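Long-range contact in KLLA0B12012p (PDB 6Y3P), which probably binds ATP through this C-terminal ATP-grasp domain of Pby1, of the tubulin-tyrosine ligase family, and is a direct partner of the mRNA decapping enzyme Dcp2: residues 66-77 / 318-329. Residues are numbered along the deposited sequence; the frame is centred on the assembly and turned at random.
Sequences NQLYHANSYIYR and NFRPLKNSLETF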
loop_
_atom_site.group_PDB
_atom_site.type_symbol
_atom_site.label_atom_id
_atom_site.label_comp_id
_atom_site.label_asym_id
_atom_site.label_seq_id
_atom_site.Cartn_x
_atom_site.Cartn_y
_atom_site.Cartn_z
ATOM N N ASN A 66 -8.688 -5.360 26.359
ATOM C CA ASN A 66 -10.110 -5.673 26.427
ATOM C C ASN A 66 -10.566 -6.365 25.171
ATOM O O ASN A 66 -10.460 -5.818 24.064
ATOM C CB ASN A 66 -10.956 -4.436 26.745
ATOM C CG ASN A 66 -12.373 -4.715 27.195
ATOM O OD1 ASN A 66 -12.917 -5.813 27.046
ATOM N ND2 ASN A 66 -13.014 -3.708 27.750
ATOM N N GLN A 67 -11.085 -7.577 25.346
ATOM C CA GLN A 67 -11.558 -8.378 24.231
ATOM C C GLN A 67 -12.942 -7.974 23.754
ATOM O O GLN A 67 -13.393 -8.451 22.713
ATOM C CB GLN A 67 -11.457 -9.870 24.551
ATOM C CG GLN A 67 -10.013 -10.387 24.486
ATOM C CD GLN A 67 -9.252 -9.917 23.258
ATOM O OE1 GLN A 67 -8.534 -8.907 23.292
ATOM N NE2 GLN A 67 -9.404 -10.629 22.147
ATOM N N LEU A 68 -13.594 -7.051 24.485
ATOM C CA LEU A 68 -14.914 -6.542 24.131
ATOM C C LEU A 68 -14.804 -5.445 23.102
ATOM O O LEU A 68 -15.730 -5.266 22.322
ATOM C CB LEU A 68 -15.639 -6.016 25.385
ATOM C CG LEU A 68 -16.192 -7.074 26.345
ATOM C CD1 LEU A 68 -16.842 -6.429 27.569
ATOM C CD2 LEU A 68 -17.166 -7.968 25.643
ATOM N N TYR A 69 -13.667 -4.719 23.102
ATOM C CA TYR A 69 -13.380 -3.580 22.227
ATOM C C TYR A 69 -12.753 -4.002 20.908
ATOM O O TYR A 69 -11.692 -4.616 20.882
ATOM C CB TYR A 69 -12.472 -2.584 22.961
ATOM C CG TYR A 69 -12.054 -1.372 22.149
ATOM C CD1 TYR A 69 -12.928 -0.305 21.949
ATOM C CD2 TYR A 69 -10.752 -1.244 21.675
ATOM C CE1 TYR A 69 -12.526 0.842 21.267
ATOM C CE2 TYR A 69 -10.340 -0.105 20.985
ATOM C CZ TYR A 69 -11.225 0.942 20.794
ATOM O OH TYR A 69 -10.806 2.081 20.160
ATOM N N HIS A 70 -13.411 -3.661 19.810
ATOM C CA HIS A 70 -12.938 -3.935 18.452
ATOM C C HIS A 70 -12.769 -2.620 17.774
ATOM O O HIS A 70 -13.550 -1.702 17.997
ATOM C CB HIS A 70 -13.901 -4.846 17.683
ATOM C CG HIS A 70 -14.168 -6.151 18.375
ATOM N ND1 HIS A 70 -14.783 -6.202 19.620
ATOM C CD2 HIS A 70 -13.931 -7.414 17.958
ATOM C CE1 HIS A 70 -14.864 -7.486 19.932
ATOM N NE2 HIS A 70 -14.380 -8.255 18.957
ATOM N N ALA A 71 -11.693 -2.485 17.037
ATOM C CA ALA A 71 -11.351 -1.254 16.340
ATOM C C ALA A 71 -10.958 -1.531 14.869
ATOM O O ALA A 71 -10.627 -2.661 14.508
ATOM C CB ALA A 71 -10.227 -0.536 17.086
ATOM N N ASN A 72 -10.984 -0.485 14.037
ATOM C CA ASN A 72 -10.617 -0.560 12.624
ATOM C C ASN A 72 -9.103 -0.303 12.418
ATOM O O ASN A 72 -8.696 0.395 11.496
ATOM C CB ASN A 72 -11.487 0.382 11.776
ATOM C CG ASN A 72 -11.256 1.847 12.033
ATOM O OD1 ASN A 72 -11.380 2.326 13.153
ATOM N ND2 ASN A 72 -10.961 2.604 10.987
ATOM N N SER A 73 -8.268 -0.896 13.276
ATOM C CA SER A 73 -6.815 -0.812 13.159
ATOM C C SER A 73 -6.145 -1.922 13.929
ATOM O O SER A 73 -6.671 -2.367 14.967
ATOM C CB SER A 73 -6.278 0.522 13.682
ATOM O OG SER A 73 -4.924 0.695 13.292
ATOM N N TYR A 74 -4.936 -2.309 13.453
ATOM C CA TYR A 74 -4.065 -3.254 14.143
ATOM C C TYR A 74 -3.050 -2.434 14.922
ATOM O O TYR A 74 -2.945 -1.223 14.704
ATOM C CB TYR A 74 -3.385 -4.234 13.175
ATOM C CG TYR A 74 -4.314 -5.297 12.642
ATOM C CD1 TYR A 74 -5.080 -5.072 11.505
ATOM C CD2 TYR A 74 -4.383 -6.553 13.237
ATOM C CE1 TYR A 74 -5.940 -6.044 11.009
ATOM C CE2 TYR A 74 -5.228 -7.544 12.741
ATOM C CZ TYR A 74 -5.996 -7.288 11.616
ATOM O OH TYR A 74 -6.825 -8.258 11.109
ATOM N N ILE A 75 -2.340 -3.072 15.867
ATOM C CA ILE A 75 -1.368 -2.395 16.717
ATOM C C ILE A 75 0.030 -2.396 16.086
ATOM O O ILE A 75 0.635 -1.331 15.961
ATOM C CB ILE A 75 -1.410 -2.979 18.147
ATOM C CG1 ILE A 75 -2.714 -2.544 18.850
ATOM C CG2 ILE A 75 -0.192 -2.532 18.972
ATOM C CD1 ILE A 75 -2.990 -3.179 20.197
ATOM N N TYR A 76 0.534 -3.583 15.693
ATOM C CA TYR A 76 1.869 -3.759 15.123
ATOM C C TYR A 76 1.789 -3.935 13.620
ATOM O O TYR A 76 1.552 -5.039 13.139
ATOM C CB TYR A 76 2.603 -4.955 15.780
ATOM C CG TYR A 76 2.835 -4.805 17.268
ATOM C CD1 TYR A 76 3.807 -3.936 17.759
ATOM C CD2 TYR A 76 2.060 -5.500 18.187
ATOM C CE1 TYR A 76 3.999 -3.761 19.124
ATOM C CE2 TYR A 76 2.261 -5.356 19.554
ATOM C CZ TYR A 76 3.239 -4.490 20.021
ATOM O OH TYR A 76 3.455 -4.348 21.370
ATOM N N ARG A 77 1.967 -2.856 12.872
ATOM C CA ARG A 77 1.886 -2.971 11.435
ATOM C C ARG A 77 3.018 -2.212 10.699
ATOM O O ARG A 77 2.991 -2.116 9.476
ATOM C CB ARG A 77 0.470 -2.587 10.956
ATOM C CG ARG A 77 0.124 -1.122 10.988
ATOM C CD ARG A 77 -0.786 -0.723 12.133
ATOM N NE ARG A 77 -0.613 0.714 12.362
ATOM C CZ ARG A 77 -1.414 1.659 11.884
ATOM N NH1 ARG A 77 -1.136 2.942 12.092
ATOM N NH2 ARG A 77 -2.507 1.333 11.209
ATOM N N ASN A 318 7.749 -8.045 13.107
ATOM C CA ASN A 318 6.627 -8.657 12.402
ATOM C C ASN A 318 5.267 -8.008 12.669
ATOM O O ASN A 318 5.099 -7.232 13.611
ATOM C CB ASN A 318 6.559 -10.181 12.642
ATOM C CG ASN A 318 6.623 -10.691 14.056
ATOM O OD1 ASN A 318 6.418 -9.964 15.040
ATOM N ND2 ASN A 318 6.883 -11.989 14.172
ATOM N N PHE A 319 4.307 -8.313 11.777
ATOM C CA PHE A 319 2.918 -7.890 11.839
ATOM C C PHE A 319 2.258 -8.831 12.824
ATOM O O PHE A 319 2.371 -10.046 12.660
ATOM C CB PHE A 319 2.278 -8.005 10.448
ATOM C CG PHE A 319 0.795 -7.743 10.388
ATOM C CD1 PHE A 319 0.296 -6.449 10.485
ATOM C CD2 PHE A 319 -0.104 -8.784 10.208
ATOM C CE1 PHE A 319 -1.078 -6.207 10.437
ATOM C CE2 PHE A 319 -1.476 -8.538 10.133
ATOM C CZ PHE A 319 -1.954 -7.255 10.257
ATOM N N ARG A 320 1.645 -8.282 13.895
ATOM C CA ARG A 320 0.994 -9.086 14.930
ATOM C C ARG A 320 -0.508 -8.936 14.810
ATOM O O ARG A 320 -1.072 -7.937 15.276
ATOM C CB ARG A 320 1.489 -8.743 16.349
ATOM C CG ARG A 320 2.987 -8.962 16.535
ATOM C CD ARG A 320 3.429 -8.921 17.984
ATOM N NE ARG A 320 4.888 -8.924 18.087
ATOM C CZ ARG A 320 5.641 -10.021 18.140
ATOM N NH1 ARG A 320 5.076 -11.224 18.113
ATOM N NH2 ARG A 320 6.960 -9.925 18.219
ATOM N N PRO A 321 -1.171 -9.900 14.131
ATOM C CA PRO A 321 -2.627 -9.821 14.006
ATOM C C PRO A 321 -3.346 -10.044 15.339
ATOM O O PRO A 321 -2.974 -10.906 16.129
ATOM C CB PRO A 321 -2.963 -10.898 12.964
ATOM C CG PRO A 321 -1.635 -11.373 12.422
ATOM C CD PRO A 321 -0.659 -11.136 13.509
ATOM N N LEU A 322 -4.341 -9.196 15.595
ATOM C CA LEU A 322 -5.216 -9.225 16.750
ATOM C C LEU A 322 -6.571 -9.717 16.290
ATOM O O LEU A 322 -7.080 -9.264 15.260
ATOM C CB LEU A 322 -5.375 -7.799 17.332
ATOM C CG LEU A 322 -4.359 -7.299 18.361
ATOM C CD1 LEU A 322 -4.034 -8.363 19.394
ATOM C CD2 LEU A 322 -3.105 -6.750 17.690
ATOM N N LYS A 323 -7.181 -10.580 17.092
ATOM C CA LYS A 323 -8.502 -11.176 16.883
ATOM C C LYS A 323 -9.623 -10.103 16.820
ATOM O O LYS A 323 -10.598 -10.251 16.088
ATOM C CB LYS A 323 -8.770 -12.185 18.029
ATOM C CG LYS A 323 -10.025 -13.039 17.875
ATOM C CD LYS A 323 -9.764 -14.381 17.214
ATOM C CE LYS A 323 -10.963 -14.842 16.424
ATOM N NZ LYS A 323 -10.559 -15.673 15.260
ATOM N N ASN A 324 -9.473 -9.041 17.589
ATOM C CA ASN A 324 -10.470 -7.985 17.708
ATOM C C ASN A 324 -10.170 -6.757 16.824
ATOM O O ASN A 324 -10.743 -5.689 17.009
ATOM C CB ASN A 324 -10.661 -7.610 19.207
ATOM C CG ASN A 324 -9.399 -7.250 19.949
ATOM O OD1 ASN A 324 -8.281 -7.705 19.649
ATOM N ND2 ASN A 324 -9.559 -6.448 20.970
ATOM N N SER A 325 -9.294 -6.919 15.851
ATOM C CA SER A 325 -8.971 -5.838 14.924
ATOM C C SER A 325 -9.374 -6.210 13.521
ATOM O O SER A 325 -9.467 -7.387 13.198
ATOM C CB SER A 325 -7.473 -5.558 14.922
ATOM O OG SER A 325 -7.016 -5.136 16.188
ATOM N N LEU A 326 -9.611 -5.195 12.704
ATOM C CA LEU A 326 -9.757 -5.267 11.260
ATOM C C LEU A 326 -9.091 -4.015 10.725
ATOM O O LEU A 326 -8.957 -3.050 11.466
ATOM C CB LEU A 326 -11.194 -5.466 10.694
ATOM C CG LEU A 326 -12.261 -4.373 10.875
ATOM C CD1 LEU A 326 -12.018 -3.162 9.949
ATOM C CD2 LEU A 326 -13.595 -4.943 10.540
ATOM N N GLU A 327 -8.636 -4.030 9.492
ATOM C CA GLU A 327 -8.027 -2.838 8.932
ATOM C C GLU A 327 -8.057 -2.887 7.430
ATOM O O GLU A 327 -7.719 -3.915 6.858
ATOM C CB GLU A 327 -6.585 -2.602 9.449
ATOM C CG GLU A 327 -6.078 -1.207 9.097
ATOM C CD GLU A 327 -4.802 -0.703 9.739
ATOM O OE1 GLU A 327 -4.339 -1.336 10.713
ATOM O OE2 GLU A 327 -4.266 0.328 9.267
ATOM N N THR A 328 -8.409 -1.761 6.784
ATOM C CA THR A 328 -8.326 -1.733 5.336
ATOM C C THR A 328 -7.151 -0.816 4.985
ATOM O O THR A 328 -7.034 0.307 5.479
ATOM C CB THR A 328 -9.651 -1.524 4.588
ATOM O OG1 THR A 328 -9.537 -0.473 3.636
ATOM C CG2 THR A 328 -10.838 -1.352 5.478
ATOM N N PHE A 329 -6.236 -1.361 4.198
ATOM C CA PHE A 329 -5.027 -0.686 3.771
ATOM C C PHE A 329 -5.142 -0.370 2.281
ATOM O O PHE A 329 -5.862 -1.060 1.552
ATOM C CB PHE A 329 -3.805 -1.606 3.965
ATOM C CG PHE A 329 -3.583 -2.151 5.355
ATOM C CD1 PHE A 329 -4.150 -3.361 5.744
ATOM C CD2 PHE A 329 -2.735 -1.500 6.247
ATOM C CE1 PHE A 329 -3.901 -3.894 7.019
ATOM C CE2 PHE A 329 -2.481 -2.035 7.521
ATOM C CZ PHE A 329 -3.074 -3.222 7.899
HETATM O O HOH W 1 -9.237 0.595 8.845
#
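Tyr74 and Glu327 anchor a partly buried contact between an edge strand of the four-stranded parallel sheet at the start of this domain, with the loop after it, and the loop leading into strand 326-335 of the antiparallel sheet. The Tyr74 ring is sandwiched: Ser325 CB lies over the centre of one face, 3.7 Å from the ring centroid in a CH-pi contact, while Phe319 turns its edge to the opposite face, centroids 5.1 Å apart and planes at 54°. A tyrosine suits this slot because its flat faces pack while its hydroxyl reaches through to Gly225 O. Glu327, with CG anti to the backbone N (chi1 -168°), reaches across to loop 72-77. There OE1 accepts a nearly straight bond from Tyr74 N (3.0 Å), and OE2 forms a salt bridge with Arg77 NH2 (2.8 Å), so both oxygens of this buried acid are engaged. Backbones join directly where Leu326 N donates to Ala71 O (3.3 Å), and Ser325 OG adds a bond to Ser73 O. Farther along, the type I turn 322-325 presents Asn324, whose short amide turns ND2 to Tyr69 O (2.8 Å) and Leu63 O of helix 60-65, while CB lies over one face of the His70 ring. Such a seam between parallel and antiparallel sheets is consistent with the multidomain ATP-grasp fold of tubulin-tyrosine ligase-like proteins.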